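Local coordinates for Endoglucanase(Endo-1,4-beta-glucanase)protein (Pseudomonas stutzeri, PDB 6R2J) that probably hydrolyses internal beta-1,4-glycosidic bonds of cellulose as a family 5 glycoside hydrolase and binds cellobiose in its pocket, at residues 142-147 against 204-209; 176-181 against 211-216; 233-238 against 270-275. All blocks are in the same frame, centred on the assembly; numbering follows the deposited sequence.

Interaction 1 (142-147 against 204-209); sequences MNEPHS and EAHLYF. With BGC (beta-D-glucopyranose), chain E; TRS (2-amino-2-hydroxymethyl-propane-1,3-diol), chain G.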
loop_
_atom_site.group_PDB
_atom_site.type_symbol
_atom_site.label_atom_id
_atom_site.label_comp_id
_atom_site.label_asym_id
_atom_site.label_seq_id
_atom_site.Cartn_x
_atom_site.Cartn_y
_atom_site.Cartn_z
ATOM N N MET A 142 -4.704 -0.669 -7.411
ATOM C CA MET A 142 -5.775 0.216 -6.960
ATOM C C MET A 142 -5.863 0.205 -5.443
ATOM O O MET A 142 -5.985 -0.857 -4.851
ATOM C CB MET A 142 -7.133 -0.231 -7.525
ATOM C CG MET A 142 -8.315 0.679 -7.209
ATOM S SD MET A 142 -8.015 2.359 -7.775
ATOM C CE MET A 142 -7.614 2.104 -9.497
ATOM N N ASN A 143 -5.912 1.389 -4.852
ATOM C CA ASN A 143 -6.178 1.569 -3.433
ATOM C C ASN A 143 -7.682 1.592 -3.122
ATOM O O ASN A 143 -8.467 2.340 -3.731
ATOM C CB ASN A 143 -5.504 2.869 -2.955
ATOM C CG ASN A 143 -5.756 3.180 -1.471
ATOM O OD1 ASN A 143 -5.165 2.546 -0.616
ATOM N ND2 ASN A 143 -6.631 4.155 -1.176
ATOM N N GLU A 144 -8.069 0.760 -2.162
ATOM C CA GLU A 144 -9.375 0.826 -1.509
ATOM C C GLU A 144 -10.582 0.987 -2.453
ATOM O O GLU A 144 -11.351 1.944 -2.316
ATOM C CB GLU A 144 -9.390 1.852 -0.397
ATOM C CG GLU A 144 -8.422 1.464 0.754
ATOM C CD GLU A 144 -8.463 2.392 1.978
ATOM O OE1 GLU A 144 -9.211 3.395 1.989
ATOM O OE2 GLU A 144 -7.686 2.111 2.931
ATOM N N PRO A 145 -10.805 0.035 -3.347
ATOM C CA PRO A 145 -12.084 0.004 -4.067
ATOM C C PRO A 145 -13.250 0.024 -3.101
ATOM O O PRO A 145 -13.244 -0.662 -2.081
ATOM C CB PRO A 145 -12.049 -1.311 -4.849
ATOM C CG PRO A 145 -10.764 -1.957 -4.539
ATOM C CD PRO A 145 -9.899 -1.076 -3.689
ATOM N N HIS A 146 -14.271 0.802 -3.434
ATOM C CA HIS A 146 -15.469 0.775 -2.621
ATOM C C HIS A 146 -16.646 1.200 -3.465
ATOM O O HIS A 146 -16.495 2.001 -4.390
ATOM C CB HIS A 146 -15.356 1.716 -1.421
ATOM C CG HIS A 146 -15.273 3.167 -1.791
ATOM N ND1 HIS A 146 -16.345 4.029 -1.713
ATOM C CD2 HIS A 146 -14.233 3.915 -2.220
ATOM C CE1 HIS A 146 -15.961 5.246 -2.065
ATOM N NE2 HIS A 146 -14.684 5.201 -2.380
ATOM N N SER A 147 -17.809 0.631 -3.137
ATOM C CA SER A 147 -19.058 0.957 -3.817
ATOM C C SER A 147 -18.869 0.960 -5.325
ATOM O O SER A 147 -19.218 1.920 -6.011
ATOM C CB SER A 147 -19.633 2.293 -3.335
ATOM O OG SER A 147 -19.790 2.323 -1.915
ATOM N N GLU A 204 -4.008 -7.792 -0.680
ATOM C CA GLU A 204 -3.621 -6.712 0.207
ATOM C C GLU A 204 -4.882 -6.122 0.797
ATOM O O GLU A 204 -5.784 -5.719 0.054
ATOM C CB GLU A 204 -2.910 -5.574 -0.525
ATOM C CG GLU A 204 -2.916 -4.295 0.313
ATOM C CD GLU A 204 -2.231 -3.121 -0.400
ATOM O OE1 GLU A 204 -1.761 -3.279 -1.562
ATOM O OE2 GLU A 204 -2.187 -2.035 0.204
ATOM N N ALA A 205 -4.896 -6.017 2.125
ATOM C CA ALA A 205 -5.974 -5.419 2.895
ATOM C C ALA A 205 -5.392 -4.332 3.788
ATOM O O ALA A 205 -4.175 -4.273 4.029
ATOM C CB ALA A 205 -6.682 -6.438 3.802
ATOM N N HIS A 206 -6.310 -3.507 4.312
ATOM C CA HIS A 206 -6.040 -2.400 5.216
ATOM C C HIS A 206 -6.750 -2.672 6.522
ATOM O O HIS A 206 -7.753 -3.385 6.561
ATOM C CB HIS A 206 -6.520 -1.084 4.607
ATOM C CG HIS A 206 -5.767 -0.726 3.367
ATOM N ND1 HIS A 206 -6.094 0.334 2.557
ATOM C CD2 HIS A 206 -4.694 -1.317 2.786
ATOM C CE1 HIS A 206 -5.264 0.376 1.529
ATOM N NE2 HIS A 206 -4.379 -0.589 1.668
ATOM N N LEU A 207 -6.204 -2.121 7.597
ATOM C CA LEU A 207 -6.721 -2.447 8.916
ATOM C C LEU A 207 -6.384 -1.331 9.889
ATOM O O LEU A 207 -5.212 -1.027 10.105
ATOM C CB LEU A 207 -6.118 -3.784 9.396
ATOM C CG LEU A 207 -6.525 -4.405 10.745
ATOM C CD1 LEU A 207 -6.201 -5.920 10.685
ATOM C CD2 LEU A 207 -5.861 -3.697 11.922
ATOM N N TYR A 208 -7.414 -0.748 10.484
ATOM C CA TYR A 208 -7.266 0.257 11.510
ATOM C C TYR A 208 -8.004 -0.196 12.765
ATOM O O TYR A 208 -8.737 -1.187 12.772
ATOM C CB TYR A 208 -7.748 1.616 11.003
ATOM C CG TYR A 208 -6.866 2.194 9.918
ATOM C CD1 TYR A 208 -5.749 2.945 10.244
ATOM C CD2 TYR A 208 -7.169 2.001 8.564
ATOM C CE1 TYR A 208 -4.950 3.503 9.249
ATOM C CE2 TYR A 208 -6.363 2.510 7.560
ATOM C CZ TYR A 208 -5.263 3.285 7.899
ATOM O OH TYR A 208 -4.471 3.846 6.927
ATOM N N PHE A 209 -7.804 0.541 13.844
ATOM C CA PHE A 209 -8.218 0.072 15.158
ATOM C C PHE A 209 -9.453 0.771 15.725
ATOM O O PHE A 209 -9.863 0.423 16.842
ATOM C CB PHE A 209 -7.061 0.275 16.145
ATOM C CG PHE A 209 -5.829 -0.521 15.832
ATOM C CD1 PHE A 209 -5.888 -1.644 14.992
ATOM C CD2 PHE A 209 -4.618 -0.179 16.422
ATOM C CE1 PHE A 209 -4.755 -2.385 14.729
ATOM C CE2 PHE A 209 -3.489 -0.934 16.195
ATOM C CZ PHE A 209 -3.552 -2.029 15.332
HETATM C C2 BGC E . -12.551 0.214 5.917
HETATM C C3 BGC E . -11.430 -0.678 5.485
HETATM C C4 BGC E . -10.313 0.270 5.193
HETATM C C5 BGC E . -10.232 1.519 6.013
HETATM C C6 BGC E . -8.985 2.180 5.507
HETATM C C1 BGC E . -12.434 1.599 6.604
HETATM O O2 BGC E . -13.567 -0.704 6.494
HETATM O O3 BGC E . -11.751 -1.451 4.323
HETATM O O4 BGC E . -9.263 -0.667 5.241
HETATM O O5 BGC E . -11.474 2.324 5.732
HETATM O O6 BGC E . -9.062 3.582 5.877
HETATM C C TRS G . -6.369 5.844 3.651
HETATM C C1 TRS G . -5.578 5.687 2.341
HETATM C C2 TRS G . -5.443 6.181 4.836
HETATM C C3 TRS G . -7.452 6.938 3.488
HETATM N N TRS G . -6.980 4.527 3.942
HETATM O O1 TRS G . -5.949 4.492 1.704
HETATM O O2 TRS G . -6.129 6.071 6.078
HETATM O O3 TRS G . -8.271 6.646 2.368
#
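Glu144 and Asn143, in the loop that follows strand 136-140, both reach one edge of the imidazole of His206, carried by the segment of strand 201-206. The strand side begins with Glu204, whose side chain serves the contact indirectly. Its OE2 accepts from His206 NE2 at 3.0 Å, with the nitrogen 35° above the carboxylate plane but the acceptor nearly in the plane of the ring. The other ring nitrogen faces the loop: His206 ND1 donates to Glu144 OE2 along a nearly straight path (167°). The modelled 2.4 Å between these two atoms is so short that its exact value is doubtful. The carboxylate is turned 57° from the imidazole plane, and the extended chain of Glu144 beyond CG carries it out to the ring. Between the two nitrogens, His206 CE1 lies 3.1 Å from Asn143 OD1, an oxygen that is also hydrogen-bonded to Arg56. Further along, Tyr208 brings its ring edge to the chain E glucose, CE2 standing 3.3 Å from C6, while its hydroxyl is bonded to Glu252 and accepts from O2 of a Tris molecule at 2.9 Å. Tris, probably from the crystallisation liquor, also donates from its N to Glu144 OE2 (2.7 Å) and takes a bond from Asn143 ND2 to O1 (3.0 Å). Asn-Glu-Pro matches the core of the family 5 signature, whose glutamate is the general acid/base in relatives, and Glu144 probably has that role here. A carboxylate at each ring nitrogen probably holds the imidazole in rotation, and Glu204 is placed as a second-shell residue that would orient the histidine toward Glu144 in the sugar pocket.

Interaction 2 (176-181 against 211-216); sequences GERWSS and DDFSGK. With BGC (beta-D-glucopyranose), chain E; BGC (beta-D-glucopyranose), chain B.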
loop_
_atom_site.group_PDB
_atom_site.type_symbol
_atom_site.label_atom_id
_atom_site.label_comp_id
_atom_site.label_asym_id
_atom_site.label_seq_id
_atom_site.Cartn_x
_atom_site.Cartn_y
_atom_site.Cartn_z
ATOM N N GLY A 176 -9.233 -5.616 -2.370
ATOM C CA GLY A 176 -10.617 -5.986 -2.512
ATOM C C GLY A 176 -11.570 -4.858 -2.137
ATOM O O GLY A 176 -11.197 -3.759 -1.734
ATOM N N GLU A 177 -12.842 -5.180 -2.278
ATOM C CA GLU A 177 -13.951 -4.273 -2.040
ATOM C C GLU A 177 -14.079 -3.947 -0.536
ATOM O O GLU A 177 -13.275 -4.377 0.323
ATOM C CB GLU A 177 -15.179 -4.884 -2.732
ATOM C CG GLU A 177 -16.535 -4.261 -2.628
ATOM C CD GLU A 177 -16.663 -2.841 -3.146
ATOM O OE1 GLU A 177 -16.786 -2.015 -2.250
ATOM O OE2 GLU A 177 -16.711 -2.549 -4.379
ATOM N N ARG A 178 -15.060 -3.089 -0.245
ATOM C CA ARG A 178 -15.264 -2.557 1.093
ATOM C C ARG A 178 -14.005 -1.893 1.644
ATOM O O ARG A 178 -13.612 -2.117 2.792
ATOM C CB ARG A 178 -15.766 -3.616 2.072
ATOM C CG ARG A 178 -16.628 -2.999 3.188
ATOM C CD ARG A 178 -16.357 -3.665 4.520
ATOM N NE ARG A 178 -16.762 -2.786 5.627
ATOM C CZ ARG A 178 -16.138 -1.654 5.958
ATOM N NH1 ARG A 178 -15.039 -1.265 5.273
ATOM N NH2 ARG A 178 -16.612 -0.912 6.973
ATOM N N TRP A 179 -13.374 -1.073 0.816
ATOM C CA TRP A 179 -12.174 -0.317 1.183
ATOM C C TRP A 179 -10.991 -1.230 1.490
ATOM O O TRP A 179 -10.101 -0.871 2.268
ATOM C CB TRP A 179 -12.406 0.683 2.317
ATOM C CG TRP A 179 -13.599 1.608 2.121
ATOM C CD1 TRP A 179 -14.912 1.295 2.347
ATOM C CD2 TRP A 179 -13.589 2.996 1.703
ATOM N NE1 TRP A 179 -15.718 2.390 2.083
ATOM C CE2 TRP A 179 -14.928 3.446 1.701
ATOM C CE3 TRP A 179 -12.587 3.894 1.323
ATOM C CZ2 TRP A 179 -15.280 4.765 1.352
ATOM C CZ3 TRP A 179 -12.948 5.194 0.976
ATOM C CH2 TRP A 179 -14.276 5.610 0.994
ATOM N N SER A 180 -10.995 -2.433 0.914
ATOM C CA SER A 180 -9.993 -3.464 1.191
ATOM C C SER A 180 -9.801 -3.684 2.697
ATOM O O SER A 180 -8.695 -3.929 3.175
ATOM C CB SER A 180 -8.662 -3.182 0.511
ATOM O OG SER A 180 -7.976 -4.411 0.305
ATOM N N SER A 181 -10.911 -3.669 3.426
ATOM C CA SER A 181 -10.921 -4.039 4.832
ATOM C C SER A 181 -10.491 -5.483 5.059
ATOM O O SER A 181 -11.029 -6.417 4.464
ATOM C CB SER A 181 -12.345 -3.851 5.359
ATOM O OG SER A 181 -12.482 -4.403 6.648
ATOM N N ASP A 211 -13.519 2.205 15.954
ATOM C CA ASP A 211 -14.757 1.441 16.037
ATOM C C ASP A 211 -15.442 1.327 14.699
ATOM O O ASP A 211 -16.223 0.389 14.484
ATOM C CB ASP A 211 -15.713 2.163 16.954
ATOM C CG ASP A 211 -15.342 2.044 18.393
ATOM O OD1 ASP A 211 -14.306 1.424 18.718
ATOM O OD2 ASP A 211 -16.144 2.519 19.233
ATOM N N ASP A 212 -15.170 2.265 13.799
ATOM C CA ASP A 212 -15.790 2.287 12.482
ATOM C C ASP A 212 -14.834 1.823 11.400
ATOM O O ASP A 212 -15.124 1.997 10.215
ATOM C CB ASP A 212 -16.326 3.690 12.187
ATOM C CG ASP A 212 -15.236 4.728 12.079
ATOM O OD1 ASP A 212 -14.057 4.361 12.118
ATOM O OD2 ASP A 212 -15.558 5.925 11.948
ATOM N N PHE A 213 -13.694 1.244 11.782
ATOM C CA PHE A 213 -12.713 0.672 10.870
ATOM C C PHE A 213 -11.996 1.719 9.990
ATOM O O PHE A 213 -11.134 1.329 9.155
ATOM C CB PHE A 213 -13.314 -0.389 9.924
ATOM C CG PHE A 213 -14.121 -1.444 10.601
ATOM C CD1 PHE A 213 -15.463 -1.239 10.876
ATOM C CD2 PHE A 213 -13.538 -2.647 10.938
ATOM C CE1 PHE A 213 -16.213 -2.216 11.508
ATOM C CE2 PHE A 213 -14.259 -3.653 11.556
ATOM C CZ PHE A 213 -15.606 -3.445 11.840
ATOM N N SER A 214 -12.290 3.023 10.137
ATOM C CA SER A 214 -11.901 3.984 9.105
ATOM C C SER A 214 -10.451 4.445 9.201
ATOM O O SER A 214 -9.890 4.890 8.194
ATOM C CB SER A 214 -12.808 5.214 9.174
ATOM O OG SER A 214 -12.682 5.835 10.449
ATOM N N GLY A 215 -9.847 4.416 10.384
ATOM C CA GLY A 215 -8.542 5.000 10.538
ATOM C C GLY A 215 -8.545 6.498 10.724
ATOM O O GLY A 215 -7.459 7.094 10.776
ATOM N N LYS A 216 -9.724 7.125 10.823
ATOM C CA LYS A 216 -9.810 8.552 11.136
ATOM C C LYS A 216 -9.583 8.811 12.627
ATOM O O LYS A 216 -9.153 9.907 13.014
ATOM C CB LYS A 216 -11.183 9.120 10.773
ATOM C CG LYS A 216 -11.596 8.953 9.342
ATOM C CD LYS A 216 -13.082 9.441 9.181
ATOM C CE LYS A 216 -13.926 8.523 8.258
ATOM N NZ LYS A 216 -13.265 8.151 6.938
HETATM C C2 BGC E . -12.551 0.214 5.917
HETATM C C3 BGC E . -11.430 -0.678 5.485
HETATM C C4 BGC E . -10.313 0.270 5.193
HETATM C C5 BGC E . -10.232 1.519 6.013
HETATM C C6 BGC E . -8.985 2.180 5.507
HETATM C C1 BGC E . -12.434 1.599 6.604
HETATM O O2 BGC E . -13.567 -0.704 6.494
HETATM O O3 BGC E . -11.751 -1.451 4.323
HETATM O O4 BGC E . -9.263 -0.667 5.241
HETATM O O5 BGC E . -11.474 2.324 5.732
HETATM O O6 BGC E . -9.062 3.582 5.877
HETATM C C2 BGC B . -14.273 5.314 5.522
HETATM C C3 BGC B . -13.566 4.001 5.303
HETATM C C4 BGC B . -14.111 3.167 6.430
HETATM C C5 BGC B . -15.669 3.017 6.407
HETATM C C6 BGC B . -16.264 2.280 7.631
HETATM C C1 BGC B . -15.771 5.161 5.202
HETATM O O1 BGC B . -16.518 6.336 5.174
HETATM O O2 BGC B . -13.809 6.366 4.690
HETATM O O3 BGC B . -12.146 3.994 5.494
HETATM O O4 BGC B . -13.749 1.805 6.606
HETATM O O5 BGC B . -16.495 4.220 6.157
HETATM O O6 BGC B . -15.396 1.199 7.934
#
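Arg178 and Phe213 face each other from two tight backbone turns with positive phi, the first a short left-handed helical turn through Arg178, Trp179 and Ser180, the second at Phe213 itself (phi 67°). Direct contact is slight: Arg178 NH2 approaches Phe213 CD1 obliquely at 4.1 Å, and the cellobiose glucoses bridge the remaining gap. The arginine chain, bent at chi2 (-141°), presents the edge of its guanidinium to the sugars, and NH2 donates almost straight to O6 of the chain B glucose at 2.6 Å. The same O6 also points to the backbone O of Asp212, modelled doubtfully short, so one hydroxyl is probably held from both segments. Trp179 lays an indole face under this glucose, with C3 3.7 Å above the plane and over its centre, an aromatic platform of the kind common in cellulase subsites. With an alanine here, the glucose is likely to lose that platform and be freer to tilt, and His146, stacked on the indole, would lose its mate. On the far loop, Asp212 OD1 closes an Asx turn by accepting from Ser214 N (3.0 Å), and Lys216 NZ adds a weak bond to O2 of the same glucose. Segment 176-181 follows strand 171-175, Arg178 resting on Val188 of helix 185-188; 211-216 lies in the loop between strand 201-206 and helix 229-244, where Phe213 makes a cation-pi contact with Arg233 of that helix.

Interaction 3 (233-238 against 270-275); sequences RARPFI and LAYLND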
loop_
_atom_site.group_PDB
_atom_site.type_symbol
_atom_site.label_atom_id
_atom_site.label_comp_id
_atom_site.label_asym_id
_atom_site.label_seq_id
_atom_site.Cartn_x
_atom_site.Cartn_y
_atom_site.Cartn_z
ATOM N N ARG A 233 -8.823 -8.282 13.687
ATOM C CA ARG A 233 -9.140 -7.757 12.371
ATOM C C ARG A 233 -8.202 -8.294 11.300
ATOM O O ARG A 233 -8.575 -8.332 10.129
ATOM C CB ARG A 233 -9.189 -6.218 12.417
ATOM C CG ARG A 233 -10.374 -5.715 13.252
ATOM C CD ARG A 233 -10.526 -4.211 13.295
ATOM N NE ARG A 233 -11.686 -3.839 14.120
ATOM C CZ ARG A 233 -12.028 -2.594 14.441
ATOM N NH1 ARG A 233 -11.304 -1.577 14.029
ATOM N NH2 ARG A 233 -13.098 -2.358 15.172
ATOM N N ALA A 234 -7.017 -8.768 11.666
ATOM C CA ALA A 234 -6.160 -9.377 10.655
ATOM C C ALA A 234 -6.581 -10.807 10.350
ATOM O O ALA A 234 -6.514 -11.251 9.192
ATOM C CB ALA A 234 -4.710 -9.344 11.129
ATOM N N ARG A 235 -7.016 -11.537 11.376
ATOM C CA ARG A 235 -7.173 -12.992 11.260
ATOM C C ARG A 235 -8.147 -13.419 10.165
ATOM O O ARG A 235 -7.835 -14.380 9.444
ATOM C CB ARG A 235 -7.579 -13.558 12.632
ATOM C CG ARG A 235 -7.842 -15.043 12.683
ATOM C CD ARG A 235 -8.394 -15.435 14.054
ATOM N NE ARG A 235 -7.697 -14.822 15.193
ATOM C CZ ARG A 235 -8.277 -14.045 16.114
ATOM N NH1 ARG A 235 -9.583 -13.752 16.036
ATOM N NH2 ARG A 235 -7.549 -13.563 17.133
ATOM N N PRO A 236 -9.308 -12.793 10.000
ATOM C CA PRO A 236 -10.177 -13.178 8.893
ATOM C C PRO A 236 -9.434 -13.228 7.569
ATOM O O PRO A 236 -9.631 -14.168 6.782
ATOM C CB PRO A 236 -11.234 -12.072 8.931
ATOM C CG PRO A 236 -11.274 -11.635 10.369
ATOM C CD PRO A 236 -9.853 -11.651 10.761
ATOM N N PHE A 237 -8.577 -12.218 7.328
ATOM C CA PHE A 237 -7.853 -12.032 6.069
ATOM C C PHE A 237 -6.775 -13.095 5.899
ATOM O O PHE A 237 -6.708 -13.759 4.856
ATOM C CB PHE A 237 -7.263 -10.599 6.077
ATOM C CG PHE A 237 -6.413 -10.266 4.884
ATOM C CD1 PHE A 237 -6.859 -10.515 3.595
ATOM C CD2 PHE A 237 -5.153 -9.697 5.058
ATOM C CE1 PHE A 237 -6.046 -10.232 2.508
ATOM C CE2 PHE A 237 -4.337 -9.428 3.980
ATOM C CZ PHE A 237 -4.782 -9.685 2.708
ATOM N N ILE A 238 -5.934 -13.267 6.936
ATOM C CA ILE A 238 -4.918 -14.325 6.964
ATOM C C ILE A 238 -5.562 -15.685 6.710
ATOM O O ILE A 238 -5.069 -16.495 5.918
ATOM C CB ILE A 238 -4.160 -14.287 8.309
ATOM C CG1 ILE A 238 -3.507 -12.907 8.496
ATOM C CG2 ILE A 238 -3.217 -15.492 8.428
ATOM C CD1 ILE A 238 -2.969 -12.267 7.267
ATOM N N LEU A 270 1.667 -6.415 14.775
ATOM C CA LEU A 270 2.933 -6.710 14.112
ATOM C C LEU A 270 3.493 -8.070 14.540
ATOM O O LEU A 270 4.075 -8.789 13.718
ATOM C CB LEU A 270 3.934 -5.579 14.368
ATOM C CG LEU A 270 3.638 -4.265 13.626
ATOM C CD1 LEU A 270 4.730 -3.197 13.924
ATOM C CD2 LEU A 270 3.519 -4.424 12.127
ATOM N N ALA A 271 3.314 -8.445 15.814
ATOM C CA ALA A 271 3.783 -9.743 16.283
ATOM C C ALA A 271 3.072 -10.864 15.548
ATOM O O ALA A 271 3.705 -11.818 15.079
ATOM C CB ALA A 271 3.546 -9.855 17.794
ATOM N N TYR A 272 1.746 -10.738 15.411
ATOM C CA TYR A 272 0.939 -11.702 14.671
ATOM C C TYR A 272 1.335 -11.749 13.203
ATOM O O TYR A 272 1.405 -12.825 12.600
ATOM C CB TYR A 272 -0.532 -11.294 14.793
ATOM C CG TYR A 272 -1.489 -12.113 13.971
ATOM C CD1 TYR A 272 -1.591 -13.490 14.160
ATOM C CD2 TYR A 272 -2.324 -11.508 13.027
ATOM C CE1 TYR A 272 -2.473 -14.256 13.427
ATOM C CE2 TYR A 272 -3.227 -12.266 12.278
ATOM C CZ TYR A 272 -3.296 -13.639 12.483
ATOM O OH TYR A 272 -4.186 -14.398 11.762
ATOM N N LEU A 273 1.574 -10.593 12.597
ATOM C CA LEU A 273 2.020 -10.580 11.212
ATOM C C LEU A 273 3.328 -11.333 11.039
ATOM O O LEU A 273 3.473 -12.129 10.108
ATOM C CB LEU A 273 2.143 -9.137 10.763
ATOM C CG LEU A 273 0.779 -8.463 10.725
ATOM C CD1 LEU A 273 0.968 -7.124 10.025
ATOM C CD2 LEU A 273 -0.261 -9.300 10.013
ATOM N N ASN A 274 4.284 -11.112 11.941
ATOM C CA ASN A 274 5.555 -11.821 11.868
ATOM C C ASN A 274 5.349 -13.320 11.965
ATOM O O ASN A 274 5.981 -14.081 11.226
ATOM C CB ASN A 274 6.500 -11.373 12.982
ATOM C CG ASN A 274 7.411 -10.239 12.563
ATOM O OD1 ASN A 274 7.425 -9.839 11.407
ATOM N ND2 ASN A 274 8.180 -9.717 13.500
ATOM N N ASP A 275 4.456 -13.767 12.869
ATOM C CA ASP A 275 4.240 -15.203 13.043
ATOM C C ASP A 275 3.770 -15.861 11.744
ATOM O O ASP A 275 3.929 -17.080 11.561
ATOM C CB ASP A 275 3.195 -15.431 14.131
ATOM C CG ASP A 275 3.647 -14.949 15.474
ATOM O OD1 ASP A 275 4.888 -14.859 15.700
ATOM O OD2 ASP A 275 2.747 -14.674 16.311
#
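Tyr272 reaches across from helix 260-276 and places its phenol among Ala234, Arg235 and Ile238 of helix 229-244. Its ring turns an edge to the alanine: Ala234 CB sits in the ring plane, 3.5 Å from Tyr272 CE2. Ile238 approaches obliquely, its CG1 3.8 Å from the same CE2, and the isoleucine and tyrosine chains lie alongside one another, pointing opposite ways. At the end of the ring the hydroxyl is set down on the opposing helix, with Tyr272 OH 3.3 Å from Arg235 CA and 3.5 Å from Ile238 CB. Arg235 adds the root of its chain, since CB lies 3.6 Å from Tyr272 OH. CG of the tyrosine is anti to its backbone N (chi1 174°), which sends the ring outward to bridge helix axes 11.0 Å apart. Those short segments run nearly parallel, crossing at -19°, and their CA atoms come nearest at Ala234 and Leu273; the short alanine side chain probably lets the Tyr272 ring edge in close by. In the next shell Ala234 also rests on Leu269, and Ile238 on Asn276, both of helix 260-276. Helix 229-244 is kinked at Pro236, whose nitrogen has no hydrogen to donate, and the usual i to i-4 bond is also missing at Phe237. The Arg233 side chain leaves the helix away from 270-275, and its NH1 is hydrogen-bonded to Asp210 O. These are consecutive outer helices of the TIM barrel, following strands 201-206 and 248-252. The two segments join by van der Waals packing, even the phenol oxygen meeting carbons there, so the fit rests on shape.

In the fold
Interactions 1 and 2 form neighbouring walls of the cellobiose pocket, their centres 6 Å apart and both touching the chain E glucose. Probable backbone hydrogen bonds link them: His206 N lies 2.7 Å from Ser180 O, and Trp179 N lies 2.9 Å from Pro145 O, so the turn that carries Trp179 is joined to the segments of both Glu144 and His206. Interaction 3 lies on the outside of the barrel, with its centre about 16 Å from each of the others. Arg233 reaches inward from helix 229-244, its NH1 2.9 Å from Tyr208 O, while Leu207 packs against that helix at Ala234. The outer helix layer is thereby joined to the loop lining the pocket.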